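Local structure of acyl-CoA dehydrogenase (Slackia heliotrinireducens, 4RM7) at residues A[244-249]-A[321-326]; A[315-320]-A[374-379]; A[326-331]-A[361-366]; A[256-261]-A[293-298]. The protein belongs to the acyl-CoA dehydrogenase family, assembling as a tetramer of subunits in which a beta domain joins two helical domains, though its specific role remains undefined. All coordinates share one frame; numbering follows the deposited sequence.

Interaction 1 (A[244-249]-A[321-326])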
loop_
_atom_site.group_PDB
_atom_site.type_symbol
_atom_site.label_atom_id
_atom_site.label_comp_id
_atom_site.label_asym_id
_atom_site.label_seq_id
_atom_site.Cartn_x
_atom_site.Cartn_y
_atom_site.Cartn_z
ATOM N N TYR A 244 3.896 -28.876 -0.415
ATOM C CA TYR A 244 5.335 -28.847 -0.189
ATOM C C TYR A 244 6.004 -27.926 -1.203
ATOM O O TYR A 244 6.909 -27.170 -0.866
ATOM C CB TYR A 244 5.940 -30.247 -0.287
ATOM C CG TYR A 244 5.490 -31.187 0.796
ATOM C CD1 TYR A 244 6.048 -31.132 2.053
ATOM C CD2 TYR A 244 4.497 -32.124 0.560
ATOM C CE1 TYR A 244 5.631 -31.986 3.055
ATOM C CE2 TYR A 244 4.070 -32.990 1.555
ATOM C CZ TYR A 244 4.647 -32.920 2.800
ATOM O OH TYR A 244 4.243 -33.777 3.798
ATOM N N GLY A 245 5.550 -27.982 -2.447
ATOM C CA GLY A 245 6.135 -27.149 -3.485
ATOM C C GLY A 245 6.000 -25.669 -3.166
ATOM O O GLY A 245 6.861 -24.871 -3.512
ATOM N N ARG A 246 4.913 -25.299 -2.490
ATOM C CA ARG A 246 4.717 -23.923 -2.081
ATOM C C ARG A 246 5.696 -23.537 -0.976
ATOM O O ARG A 246 6.222 -22.425 -0.978
ATOM C CB ARG A 246 3.286 -23.696 -1.613
ATOM C CG ARG A 246 2.297 -23.882 -2.709
ATOM C CD ARG A 246 0.935 -23.445 -2.335
ATOM N NE ARG A 246 0.010 -23.842 -3.390
ATOM C CZ ARG A 246 -1.060 -24.596 -3.199
ATOM N NH1 ARG A 246 -1.369 -25.022 -1.985
ATOM N NH2 ARG A 246 -1.825 -24.910 -4.226
ATOM N N VAL A 247 5.957 -24.451 -0.046
ATOM C CA VAL A 247 6.916 -24.151 1.009
ATOM C C VAL A 247 8.310 -23.934 0.403
ATOM O O VAL A 247 8.984 -22.947 0.707
ATOM C CB VAL A 247 6.955 -25.249 2.078
ATOM C CG1 VAL A 247 7.882 -24.832 3.202
ATOM C CG2 VAL A 247 5.533 -25.499 2.628
ATOM N N PHE A 248 8.708 -24.837 -0.481
ATOM C CA PHE A 248 9.960 -24.727 -1.209
ATOM C C PHE A 248 10.090 -23.405 -1.937
ATOM O O PHE A 248 11.122 -22.745 -1.854
ATOM C CB PHE A 248 10.090 -25.868 -2.211
ATOM C CG PHE A 248 10.288 -27.198 -1.573
ATOM C CD1 PHE A 248 10.604 -27.285 -0.222
ATOM C CD2 PHE A 248 10.154 -28.368 -2.315
ATOM C CE1 PHE A 248 10.787 -28.514 0.370
ATOM C CE2 PHE A 248 10.335 -29.610 -1.727
ATOM C CZ PHE A 248 10.645 -29.690 -0.383
ATOM N N THR A 249 9.040 -23.023 -2.648
ATOM C CA THR A 249 9.070 -21.803 -3.436
ATOM C C THR A 249 9.190 -20.573 -2.546
ATOM O O THR A 249 9.917 -19.623 -2.853
ATOM C CB THR A 249 7.827 -21.703 -4.313
ATOM O OG1 THR A 249 7.949 -22.652 -5.366
ATOM C CG2 THR A 249 7.706 -20.337 -4.923
ATOM N N LEU A 321 -1.557 -19.017 3.736
ATOM C CA LEU A 321 -1.266 -17.651 4.184
ATOM C C LEU A 321 0.177 -17.286 3.837
ATOM O O LEU A 321 0.445 -16.212 3.334
ATOM C CB LEU A 321 -1.519 -17.494 5.691
ATOM C CG LEU A 321 -2.976 -17.624 6.150
ATOM C CD1 LEU A 321 -3.081 -17.442 7.656
ATOM C CD2 LEU A 321 -3.877 -16.627 5.420
HETATM N N MSE A 322 1.091 -18.209 4.103
HETATM C CA MSE A 322 2.473 -18.119 3.670
HETATM C C MSE A 322 2.597 -17.823 2.169
HETATM O O MSE A 322 3.263 -16.884 1.776
HETATM C CB MSE A 322 3.198 -19.430 4.010
HETATM C CG MSE A 322 4.619 -19.495 3.528
HETATM SE SE MSE A 322 5.185 -21.334 3.319
HETATM C CE MSE A 322 4.177 -21.709 1.678
ATOM N N LYS A 323 1.946 -18.611 1.327
ATOM C CA LYS A 323 2.084 -18.413 -0.115
ATOM C C LYS A 323 1.470 -17.093 -0.563
ATOM O O LYS A 323 1.889 -16.513 -1.554
ATOM C CB LYS A 323 1.450 -19.578 -0.888
ATOM C CG LYS A 323 1.722 -19.549 -2.385
ATOM C CD LYS A 323 3.217 -19.390 -2.650
ATOM C CE LYS A 323 3.578 -19.648 -4.109
ATOM N NZ LYS A 323 2.859 -18.751 -5.047
ATOM N N TYR A 324 0.466 -16.622 0.163
ATOM C CA TYR A 324 -0.192 -15.370 -0.199
ATOM C C TYR A 324 0.742 -14.198 0.050
ATOM O O TYR A 324 0.779 -13.237 -0.710
ATOM C CB TYR A 324 -1.497 -15.187 0.603
ATOM C CG TYR A 324 -2.274 -13.925 0.273
ATOM C CD1 TYR A 324 -3.094 -13.864 -0.839
ATOM C CD2 TYR A 324 -2.196 -12.801 1.086
ATOM C CE1 TYR A 324 -3.815 -12.716 -1.144
ATOM C CE2 TYR A 324 -2.922 -11.632 0.794
ATOM C CZ TYR A 324 -3.723 -11.601 -0.320
ATOM O OH TYR A 324 -4.428 -10.451 -0.626
ATOM N N TYR A 325 1.515 -14.293 1.120
ATOM C CA TYR A 325 2.248 -13.148 1.580
ATOM C C TYR A 325 3.655 -13.048 0.984
ATOM O O TYR A 325 4.092 -11.970 0.599
ATOM C CB TYR A 325 2.333 -13.170 3.119
ATOM C CG TYR A 325 3.186 -12.042 3.673
ATOM C CD1 TYR A 325 2.661 -10.752 3.841
ATOM C CD2 TYR A 325 4.511 -12.256 4.005
ATOM C CE1 TYR A 325 3.446 -9.707 4.341
ATOM C CE2 TYR A 325 5.307 -11.215 4.524
ATOM C CZ TYR A 325 4.769 -9.946 4.682
ATOM O OH TYR A 325 5.554 -8.935 5.198
ATOM N N VAL A 326 4.352 -14.170 0.907
ATOM C CA VAL A 326 5.804 -14.134 0.783
ATOM C C VAL A 326 6.342 -13.719 -0.588
ATOM O O VAL A 326 7.216 -12.865 -0.639
ATOM C CB VAL A 326 6.433 -15.501 1.193
ATOM C CG1 VAL A 326 7.951 -15.531 0.886
ATOM C CG2 VAL A 326 6.206 -15.720 2.686
#
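In the C-terminal helical bundle of the acyl-CoA dehydrogenase fold, R246, V247 and T249 on helix 234-270 pack against M322 and K323 on helix 316-341. The two segments run in broadly the same direction, at 33° to each other, with their axes 9.7 Å apart. M322, a selenomethionine, reaches across with its terminal methyl. Its CG stands anti to the backbone N (chi1 176°), and a bend at chi3 brings CE against the facing helix. There M322 CE lies 3.4 Å from R246 O and 3.7 Å from V247 N, so it rests on the backbone; R246 CB and V247 CG2 also touch it. Beside this the aliphatic parts of two basic residues cross at about a right angle, R246 CD lying 4.0 Å from K323 CG. Their like-charged ends keep apart, NE of R246 being 6.1 Å from NZ of K323, and each finds oxygens beyond the contact. R246 NE bonds to D366 O, while K323 NZ is gripped by three carbonyls, those of Y362, A365 and G367. Three carbonyl oxygens turned to the amine would be consistent with a charged NZ in this buried setting. T249 OG1 bonds to D366 OD2, and T249 CG2 lies 4.3 Å from K323 CE.

Interaction 2 (A[315-320]-A[374-379])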
loop_
_atom_site.group_PDB
_atom_site.type_symbol
_atom_site.label_atom_id
_atom_site.label_comp_id
_atom_site.label_asym_id
_atom_site.label_seq_id
_atom_site.Cartn_x
_atom_site.Cartn_y
_atom_site.Cartn_z
ATOM N N LYS A 315 -1.431 -27.613 8.867
ATOM C CA LYS A 315 -2.732 -27.056 8.529
ATOM C C LYS A 315 -2.625 -26.432 7.151
ATOM O O LYS A 315 -1.672 -25.698 6.875
ATOM C CB LYS A 315 -3.179 -26.002 9.547
ATOM C CG LYS A 315 -3.098 -26.429 10.996
ATOM C CD LYS A 315 -3.491 -25.299 11.937
ATOM C CE LYS A 315 -3.527 -25.781 13.387
ATOM N NZ LYS A 315 -4.280 -27.075 13.517
ATOM N N ARG A 316 -3.601 -26.709 6.292
ATOM C CA ARG A 316 -3.636 -26.126 4.953
ATOM C C ARG A 316 -3.544 -24.602 4.971
ATOM O O ARG A 316 -2.914 -23.998 4.105
ATOM C CB ARG A 316 -4.910 -26.547 4.233
ATOM C CG ARG A 316 -5.011 -28.043 3.970
ATOM C CD ARG A 316 -5.390 -28.325 2.530
ATOM N NE ARG A 316 -6.705 -27.787 2.157
ATOM C CZ ARG A 316 -6.942 -27.076 1.053
ATOM N NH1 ARG A 316 -5.950 -26.798 0.205
ATOM N NH2 ARG A 316 -8.170 -26.634 0.802
ATOM N N LEU A 317 -4.173 -23.984 5.969
ATOM C CA LEU A 317 -4.268 -22.534 6.041
ATOM C C LEU A 317 -2.914 -21.873 6.235
ATOM O O LEU A 317 -2.673 -20.794 5.691
ATOM C CB LEU A 317 -5.176 -22.121 7.171
ATOM C CG LEU A 317 -5.425 -20.620 7.261
ATOM C CD1 LEU A 317 -5.955 -20.105 5.913
ATOM C CD2 LEU A 317 -6.438 -20.401 8.354
ATOM N N SER A 318 -2.042 -22.507 7.014
ATOM C CA SER A 318 -0.691 -21.980 7.212
ATOM C C SER A 318 0.020 -21.820 5.873
ATOM O O SER A 318 0.618 -20.785 5.602
ATOM C CB SER A 318 0.143 -22.895 8.107
ATOM O OG SER A 318 -0.373 -22.977 9.415
ATOM N N VAL A 319 -0.050 -22.859 5.046
ATOM C CA VAL A 319 0.618 -22.868 3.750
ATOM C C VAL A 319 -0.023 -21.856 2.799
ATOM O O VAL A 319 0.658 -21.188 2.029
ATOM C CB VAL A 319 0.587 -24.281 3.146
ATOM C CG1 VAL A 319 0.950 -24.261 1.656
ATOM C CG2 VAL A 319 1.524 -25.205 3.940
ATOM N N ALA A 320 -1.335 -21.715 2.882
ATOM C CA ALA A 320 -2.025 -20.740 2.051
ATOM C C ALA A 320 -1.658 -19.296 2.441
ATOM O O ALA A 320 -1.470 -18.443 1.573
ATOM C CB ALA A 320 -3.539 -20.961 2.138
ATOM N N VAL A 374 -8.897 -18.083 -2.475
ATOM C CA VAL A 374 -9.999 -19.021 -2.649
ATOM C C VAL A 374 -9.839 -20.242 -1.723
ATOM O O VAL A 374 -10.803 -20.759 -1.189
ATOM C CB VAL A 374 -10.104 -19.453 -4.152
ATOM C CG1 VAL A 374 -11.003 -20.631 -4.325
ATOM C CG2 VAL A 374 -10.619 -18.299 -4.986
ATOM N N ILE A 375 -8.608 -20.681 -1.526
ATOM C CA ILE A 375 -8.287 -21.777 -0.624
ATOM C C ILE A 375 -8.425 -21.384 0.856
ATOM O O ILE A 375 -8.886 -22.166 1.682
ATOM C CB ILE A 375 -6.836 -22.259 -0.880
ATOM C CG1 ILE A 375 -6.730 -22.943 -2.241
ATOM C CG2 ILE A 375 -6.311 -23.159 0.256
ATOM C CD1 ILE A 375 -5.280 -23.161 -2.648
ATOM N N ALA A 376 -8.015 -20.163 1.182
ATOM C CA ALA A 376 -7.868 -19.752 2.572
ATOM C C ALA A 376 -9.165 -19.294 3.249
ATOM O O ALA A 376 -9.359 -19.536 4.445
ATOM C CB ALA A 376 -6.827 -18.645 2.672
ATOM N N ALA A 377 -10.042 -18.623 2.508
ATOM C CA ALA A 377 -11.207 -18.006 3.139
ATOM C C ALA A 377 -12.125 -19.033 3.826
ATOM O O ALA A 377 -12.556 -18.790 4.957
ATOM C CB ALA A 377 -11.983 -17.182 2.131
ATOM N N PRO A 378 -12.423 -20.182 3.171
ATOM C CA PRO A 378 -13.254 -21.149 3.909
ATOM C C PRO A 378 -12.547 -21.744 5.132
ATOM O O PRO A 378 -13.202 -21.998 6.148
ATOM C CB PRO A 378 -13.568 -22.243 2.864
ATOM C CG PRO A 378 -12.638 -22.001 1.742
ATOM C CD PRO A 378 -12.309 -20.545 1.749
ATOM N N LEU A 379 -11.238 -21.947 5.047
ATOM C CA LEU A 379 -10.471 -22.438 6.192
ATOM C C LEU A 379 -10.473 -21.441 7.351
ATOM O O LEU A 379 -10.449 -21.832 8.524
ATOM C CB LEU A 379 -9.041 -22.746 5.761
ATOM C CG LEU A 379 -8.985 -23.787 4.632
ATOM C CD1 LEU A 379 -7.585 -23.946 4.135
ATOM C CD2 LEU A 379 -9.528 -25.121 5.131
#
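R316, L317 and A320, in the first turns of helix 316-341, meet I375, A376 and L379 of helix 369-386 in an oblique helix-helix packing of the C-terminal helical domain. The segments run at 138° to each other, nearer antiparallel than parallel, and their axes close to 9.1 Å; the CA atoms of L317 and A376 are the nearest pair. Two alanines face each other where the helices come close. A320 CB sits 4.1 Å from A376 CB, and the two methyls are hemmed by larger neighbours: L317 CD1 comes to 3.7 Å from A376 CB, and I375 CG2 to 4.0 Å from A320 CB. L317 directs its CG anti to the backbone N (chi1 -175°), and its CD1 lies close to L379 CB as well. L379 in turn sends CD1 to the start of the helix, where it packs on R316 CB and, still from L379, CD1 approaches L317 N at 3.9 Å.

Outward from this apolar layer, the R316 chain bends at chi2 and chi3. L379 CD1 lies over one face of its guanidinium. Farther out, Y239 of helix 234-270 touches both R316 and I375, and T289 of the second subunit packs on A376, so the contact lies close to a subunit interface. The I375 side chain crosses that of R316 at about a right angle, its CG2 3.7 Å from NH1 of R316.

Interaction 3 (A[326-331]-A[361-366])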
loop_
_atom_site.group_PDB
_atom_site.type_symbol
_atom_site.label_atom_id
_atom_site.label_comp_id
_atom_site.label_asym_id
_atom_site.label_seq_id
_atom_site.Cartn_x
_atom_site.Cartn_y
_atom_site.Cartn_z
ATOM N N VAL A 326 4.352 -14.170 0.907
ATOM C CA VAL A 326 5.804 -14.134 0.783
ATOM C C VAL A 326 6.342 -13.719 -0.588
ATOM O O VAL A 326 7.216 -12.865 -0.639
ATOM C CB VAL A 326 6.433 -15.501 1.193
ATOM C CG1 VAL A 326 7.951 -15.531 0.886
ATOM C CG2 VAL A 326 6.206 -15.720 2.686
ATOM N N PRO A 327 5.842 -14.310 -1.691
ATOM C CA PRO A 327 6.426 -13.884 -2.970
ATOM C C PRO A 327 6.211 -12.398 -3.244
ATOM O O PRO A 327 7.131 -11.728 -3.722
ATOM C CB PRO A 327 5.686 -14.746 -4.000
ATOM C CG PRO A 327 5.272 -15.968 -3.238
ATOM C CD PRO A 327 4.901 -15.437 -1.873
ATOM N N LYS A 328 5.040 -11.866 -2.915
ATOM C CA LYS A 328 4.820 -10.446 -3.160
ATOM C C LYS A 328 5.737 -9.624 -2.246
ATOM O O LYS A 328 6.359 -8.649 -2.685
ATOM C CB LYS A 328 3.364 -10.077 -2.943
ATOM C CG LYS A 328 3.037 -8.658 -3.327
ATOM C CD LYS A 328 1.700 -8.286 -2.786
ATOM C CE LYS A 328 1.109 -7.123 -3.549
ATOM N NZ LYS A 328 -0.207 -6.714 -2.963
ATOM N N ALA A 329 5.843 -10.031 -0.981
ATOM C CA ALA A 329 6.747 -9.358 -0.054
ATOM C C ALA A 329 8.177 -9.438 -0.558
ATOM O O ALA A 329 8.918 -8.454 -0.499
ATOM C CB ALA A 329 6.648 -9.951 1.316
ATOM N N ALA A 330 8.559 -10.605 -1.067
ATOM C CA ALA A 330 9.914 -10.771 -1.566
ATOM C C ALA A 330 10.189 -9.805 -2.730
ATOM O O ALA A 330 11.273 -9.209 -2.810
ATOM C CB ALA A 330 10.152 -12.193 -1.988
ATOM N N THR A 331 9.203 -9.640 -3.611
ATOM C CA THR A 331 9.357 -8.771 -4.772
ATOM C C THR A 331 9.537 -7.324 -4.327
ATOM O O THR A 331 10.330 -6.594 -4.900
ATOM C CB THR A 331 8.158 -8.883 -5.740
ATOM O OG1 THR A 331 7.991 -10.249 -6.121
ATOM C CG2 THR A 331 8.403 -8.076 -6.999
ATOM N N GLY A 361 8.242 -13.803 -10.374
ATOM C CA GLY A 361 7.822 -15.094 -10.904
ATOM C C GLY A 361 7.235 -16.024 -9.846
ATOM O O GLY A 361 6.318 -16.797 -10.102
ATOM N N TYR A 362 7.749 -15.938 -8.636
ATOM C CA TYR A 362 7.185 -16.692 -7.538
ATOM C C TYR A 362 5.702 -16.365 -7.270
ATOM O O TYR A 362 4.981 -17.163 -6.692
ATOM C CB TYR A 362 8.032 -16.453 -6.294
ATOM C CG TYR A 362 9.418 -17.058 -6.396
ATOM C CD1 TYR A 362 9.635 -18.235 -7.111
ATOM C CD2 TYR A 362 10.508 -16.451 -5.793
ATOM C CE1 TYR A 362 10.897 -18.793 -7.201
ATOM C CE2 TYR A 362 11.772 -17.005 -5.874
ATOM C CZ TYR A 362 11.962 -18.174 -6.572
ATOM O OH TYR A 362 13.221 -18.717 -6.649
ATOM N N GLN A 363 5.232 -15.210 -7.715
ATOM C CA GLN A 363 3.824 -14.877 -7.547
ATOM C C GLN A 363 2.915 -15.698 -8.457
ATOM O O GLN A 363 1.707 -15.694 -8.250
ATOM C CB GLN A 363 3.596 -13.397 -7.787
ATOM C CG GLN A 363 4.197 -12.512 -6.706
ATOM C CD GLN A 363 3.827 -11.045 -6.897
ATOM O OE1 GLN A 363 4.694 -10.191 -7.053
ATOM N NE2 GLN A 363 2.531 -10.754 -6.886
ATOM N N PHE A 364 3.493 -16.387 -9.451
ATOM C CA PHE A 364 2.753 -17.324 -10.329
ATOM C C PHE A 364 2.985 -18.792 -10.017
ATOM O O PHE A 364 2.142 -19.639 -10.304
ATOM C CB PHE A 364 3.120 -17.138 -11.799
ATOM C CG PHE A 364 2.839 -15.784 -12.313
ATOM C CD1 PHE A 364 1.546 -15.394 -12.577
ATOM C CD2 PHE A 364 3.866 -14.894 -12.541
ATOM C CE1 PHE A 364 1.286 -14.139 -13.064
ATOM C CE2 PHE A 364 3.606 -13.642 -13.025
ATOM C CZ PHE A 364 2.321 -13.261 -13.285
ATOM N N ALA A 365 4.148 -19.096 -9.467
ATOM C CA ALA A 365 4.538 -20.480 -9.254
ATOM C C ALA A 365 3.727 -21.090 -8.133
ATOM O O ALA A 365 3.502 -20.448 -7.109
ATOM C CB ALA A 365 6.026 -20.575 -8.928
ATOM N N ASP A 366 3.309 -22.333 -8.334
ATOM C CA ASP A 366 2.679 -23.113 -7.293
ATOM C C ASP A 366 1.449 -22.414 -6.784
ATOM O O ASP A 366 1.216 -22.360 -5.579
ATOM C CB ASP A 366 3.651 -23.361 -6.136
ATOM C CG ASP A 366 4.944 -23.988 -6.591
ATOM O OD1 ASP A 366 4.988 -25.231 -6.785
ATOM O OD2 ASP A 366 5.918 -23.229 -6.753
#
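P327, K328 and T331 of helix 316-341 meet Y362 and Q363, near the C-terminal end of helix 351-362, in the C-terminal helical domain of the acyl-CoA dehydrogenase fold. The apolar part centres on the proline ring. P327 CB packs 3.7 Å from Y362 CB and 3.6 Å from the carbonyl carbon of Y362, while P327 CG lies close to Y362 O. P327 CB also lies 3.8 Å from Q363 CG, so the ring lies against both residues. Helix 316-341 is kinked here: the backbone N of P327 has no hydrogen to give, and that of K328 also lacks its bond to the preceding turn.

Between the segments the polar groups meet only by van der Waals contact. In Q363 a chi2 of -174° sends CD straight on from CG, and the amide that follows lies by the start of the K328 side chain; NE2 of Q363 is 4.1 Å from K328 CB, and OE1 of Q363 is 3.4 Å from T331 OG1. The hydroxyl OG1 of T331 donates to P327 O at 2.9 Å, one turn back, tilted 33° from the carbonyl plane. The backbone N of T331 reaches the same oxygen from the opposite face, so P327 O is held by two donors. Q363 NE2 has its own partner, OD2 of D369.

Helix 234-270 flanks the site: T249, A252 and A253 touch the Y362 side chain, whose OH bonds to E256 OE1. W356 and C359 of helix 351-362 border T331, and M298 of helix 282-311 lies against A329 and A330.

Interaction 4 (A[256-261]-A[293-298])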
loop_
_atom_site.group_PDB
_atom_site.type_symbol
_atom_site.label_atom_id
_atom_site.label_comp_id
_atom_site.label_asym_id
_atom_site.label_seq_id
_atom_site.Cartn_x
_atom_site.Cartn_y
_atom_site.Cartn_z
ATOM N N GLU A 256 16.321 -15.439 -1.747
ATOM C CA GLU A 256 16.750 -14.480 -2.753
ATOM C C GLU A 256 16.536 -13.057 -2.233
ATOM O O GLU A 256 17.399 -12.193 -2.400
ATOM C CB GLU A 256 16.007 -14.689 -4.066
ATOM C CG GLU A 256 16.294 -16.010 -4.729
ATOM C CD GLU A 256 15.919 -15.998 -6.203
ATOM O OE1 GLU A 256 14.992 -16.738 -6.604
ATOM O OE2 GLU A 256 16.561 -15.253 -6.969
ATOM N N ALA A 257 15.378 -12.826 -1.612
ATOM C CA ALA A 257 15.065 -11.534 -1.024
ATOM C C ALA A 257 16.140 -11.147 -0.012
ATOM O O ALA A 257 16.587 -10.001 0.058
ATOM C CB ALA A 257 13.666 -11.568 -0.351
ATOM N N GLN A 258 16.572 -12.127 0.761
ATOM C CA GLN A 258 17.584 -11.877 1.766
ATOM C C GLN A 258 18.904 -11.436 1.107
ATOM O O GLN A 258 19.643 -10.621 1.671
ATOM C CB GLN A 258 17.782 -13.130 2.624
ATOM C CG GLN A 258 18.813 -12.969 3.705
ATOM C CD GLN A 258 18.404 -11.931 4.722
ATOM O OE1 GLN A 258 17.465 -12.144 5.472
ATOM N NE2 GLN A 258 19.112 -10.800 4.756
ATOM N N ALA A 259 19.188 -11.969 -0.088
ATOM C CA ALA A 259 20.420 -11.647 -0.812
ATOM C C ALA A 259 20.382 -10.203 -1.304
ATOM O O ALA A 259 21.380 -9.482 -1.233
ATOM C CB ALA A 259 20.620 -12.597 -1.974
ATOM N N ALA A 260 19.213 -9.793 -1.787
ATOM C CA ALA A 260 18.975 -8.420 -2.196
ATOM C C ALA A 260 19.147 -7.438 -1.035
ATOM O O ALA A 260 19.678 -6.340 -1.204
ATOM C CB ALA A 260 17.582 -8.287 -2.783
HETATM N N MSE A 261 18.682 -7.837 0.140
HETATM C CA MSE A 261 18.804 -6.989 1.311
HETATM C C MSE A 261 20.279 -6.802 1.695
HETATM O O MSE A 261 20.721 -5.677 1.937
HETATM C CB MSE A 261 18.010 -7.565 2.484
HETATM C CG MSE A 261 18.268 -6.845 3.789
HETATM SE SE MSE A 261 17.521 -5.042 3.786
HETATM C CE MSE A 261 17.403 -4.855 5.713
ATOM N N VAL A 293 11.443 -5.840 8.280
ATOM C CA VAL A 293 10.157 -6.296 8.802
ATOM C C VAL A 293 9.565 -7.362 7.880
ATOM O O VAL A 293 9.084 -8.408 8.332
ATOM C CB VAL A 293 9.137 -5.167 8.932
ATOM C CG1 VAL A 293 7.750 -5.754 9.101
ATOM C CG2 VAL A 293 9.468 -4.255 10.093
ATOM N N LYS A 294 9.606 -7.097 6.581
ATOM C CA LYS A 294 9.073 -8.061 5.634
ATOM C C LYS A 294 9.861 -9.372 5.680
ATOM O O LYS A 294 9.258 -10.444 5.661
ATOM C CB LYS A 294 9.053 -7.474 4.222
ATOM C CG LYS A 294 7.994 -6.386 4.101
ATOM C CD LYS A 294 7.985 -5.760 2.746
ATOM C CE LYS A 294 7.073 -4.556 2.737
ATOM N NZ LYS A 294 7.097 -3.866 1.414
ATOM N N LEU A 295 11.191 -9.293 5.776
ATOM C CA LEU A 295 12.006 -10.507 5.839
ATOM C C LEU A 295 11.671 -11.295 7.101
ATOM O O LEU A 295 11.576 -12.527 7.069
ATOM C CB LEU A 295 13.493 -10.187 5.832
ATOM C CG LEU A 295 14.138 -9.686 4.558
ATOM C CD1 LEU A 295 15.567 -9.238 4.851
ATOM C CD2 LEU A 295 14.095 -10.820 3.539
ATOM N N THR A 296 11.499 -10.576 8.210
ATOM C CA THR A 296 11.136 -11.203 9.483
ATOM C C THR A 296 9.822 -11.969 9.337
ATOM O O THR A 296 9.722 -13.123 9.736
ATOM C CB THR A 296 11.006 -10.166 10.620
ATOM O OG1 THR A 296 12.172 -9.334 10.641
ATOM C CG2 THR A 296 10.880 -10.863 11.980
ATOM N N ASN A 297 8.825 -11.322 8.751
ATOM C CA ASN A 297 7.518 -11.934 8.553
ATOM C C ASN A 297 7.582 -13.160 7.618
ATOM O O ASN A 297 7.070 -14.222 7.943
ATOM C CB ASN A 297 6.520 -10.882 8.021
ATOM C CG ASN A 297 6.084 -9.876 9.094
ATOM O OD1 ASN A 297 6.237 -10.119 10.292
ATOM N ND2 ASN A 297 5.514 -8.752 8.663
HETATM N N MSE A 298 8.224 -13.005 6.465
HETATM C CA MSE A 298 8.434 -14.108 5.540
HETATM C C MSE A 298 9.019 -15.335 6.216
HETATM O O MSE A 298 8.525 -16.448 6.023
HETATM C CB MSE A 298 9.368 -13.696 4.413
HETATM C CG MSE A 298 8.795 -12.677 3.454
HETATM SE SE MSE A 298 10.121 -12.334 2.059
HETATM C CE MSE A 298 10.319 -10.423 2.329
#
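L295 of helix 282-311 is the bump that fits a hollow formed by A257, Q258 and M261 on helix 234-270, in an antiparallel helix pair of the C-terminal helical bundle. The segments run at 157° with axes 10.7 Å apart, a spacing bridged largely by this one leucine. Its CG is anti to the carbonyl carbon (chi1 -72°), and beyond it the two methyls fork to different walls. CD2 of L295 enters beside the small A257, 4.0 Å from A257 CB, and also approaches the backbone N of Q258. CD1 of L295 goes the other way, resting 3.8 Å from M261 CG and 3.5 Å from Q258 OE1.

Q258 bends at chi2, and its side chain crosses that of L295 at about a right angle. M261, a selenomethionine with CG anti to its backbone N (chi1 171°), lines the hollow with CB and CG one turn on; its side chain reaches L288 and M291 of helix 282-311. Polar atoms of Q258 are satisfied outside the pair, OE1 by R299 NH2 and NE2 by the OH of Y384 of the second subunit, which would fix how the amide faces the leucine. A second, shallower bump comes from M298, also a selenomethionine. It lies one turn after L295, between A257 and helix 316-341, and SE of M298 is 4.4 Å from A257 CB.

How the interactions relate
All four contacts lie in the C-terminal helical domain, and helix 316-341 ties three of them together: 315-320 in interaction 2, 321-326 in interaction 1 and 326-331 in interaction 3 follow one another along it. Interactions 1 and 3 share V326, their centres 8 Å apart. Centre to centre, interaction 2 lies 11 Å from interaction 1 and 17 Å from interaction 3. Interaction 4, whose centre is 12 Å from that of interaction 3, closes before interactions 2 and 3 open; it shares helix 234-270 with interaction 1. The contacts thus tie the domain's helices together, with interaction 2 toward the outside; interactions 1, 2 and 4 reach the second subunit, interaction 3 the third.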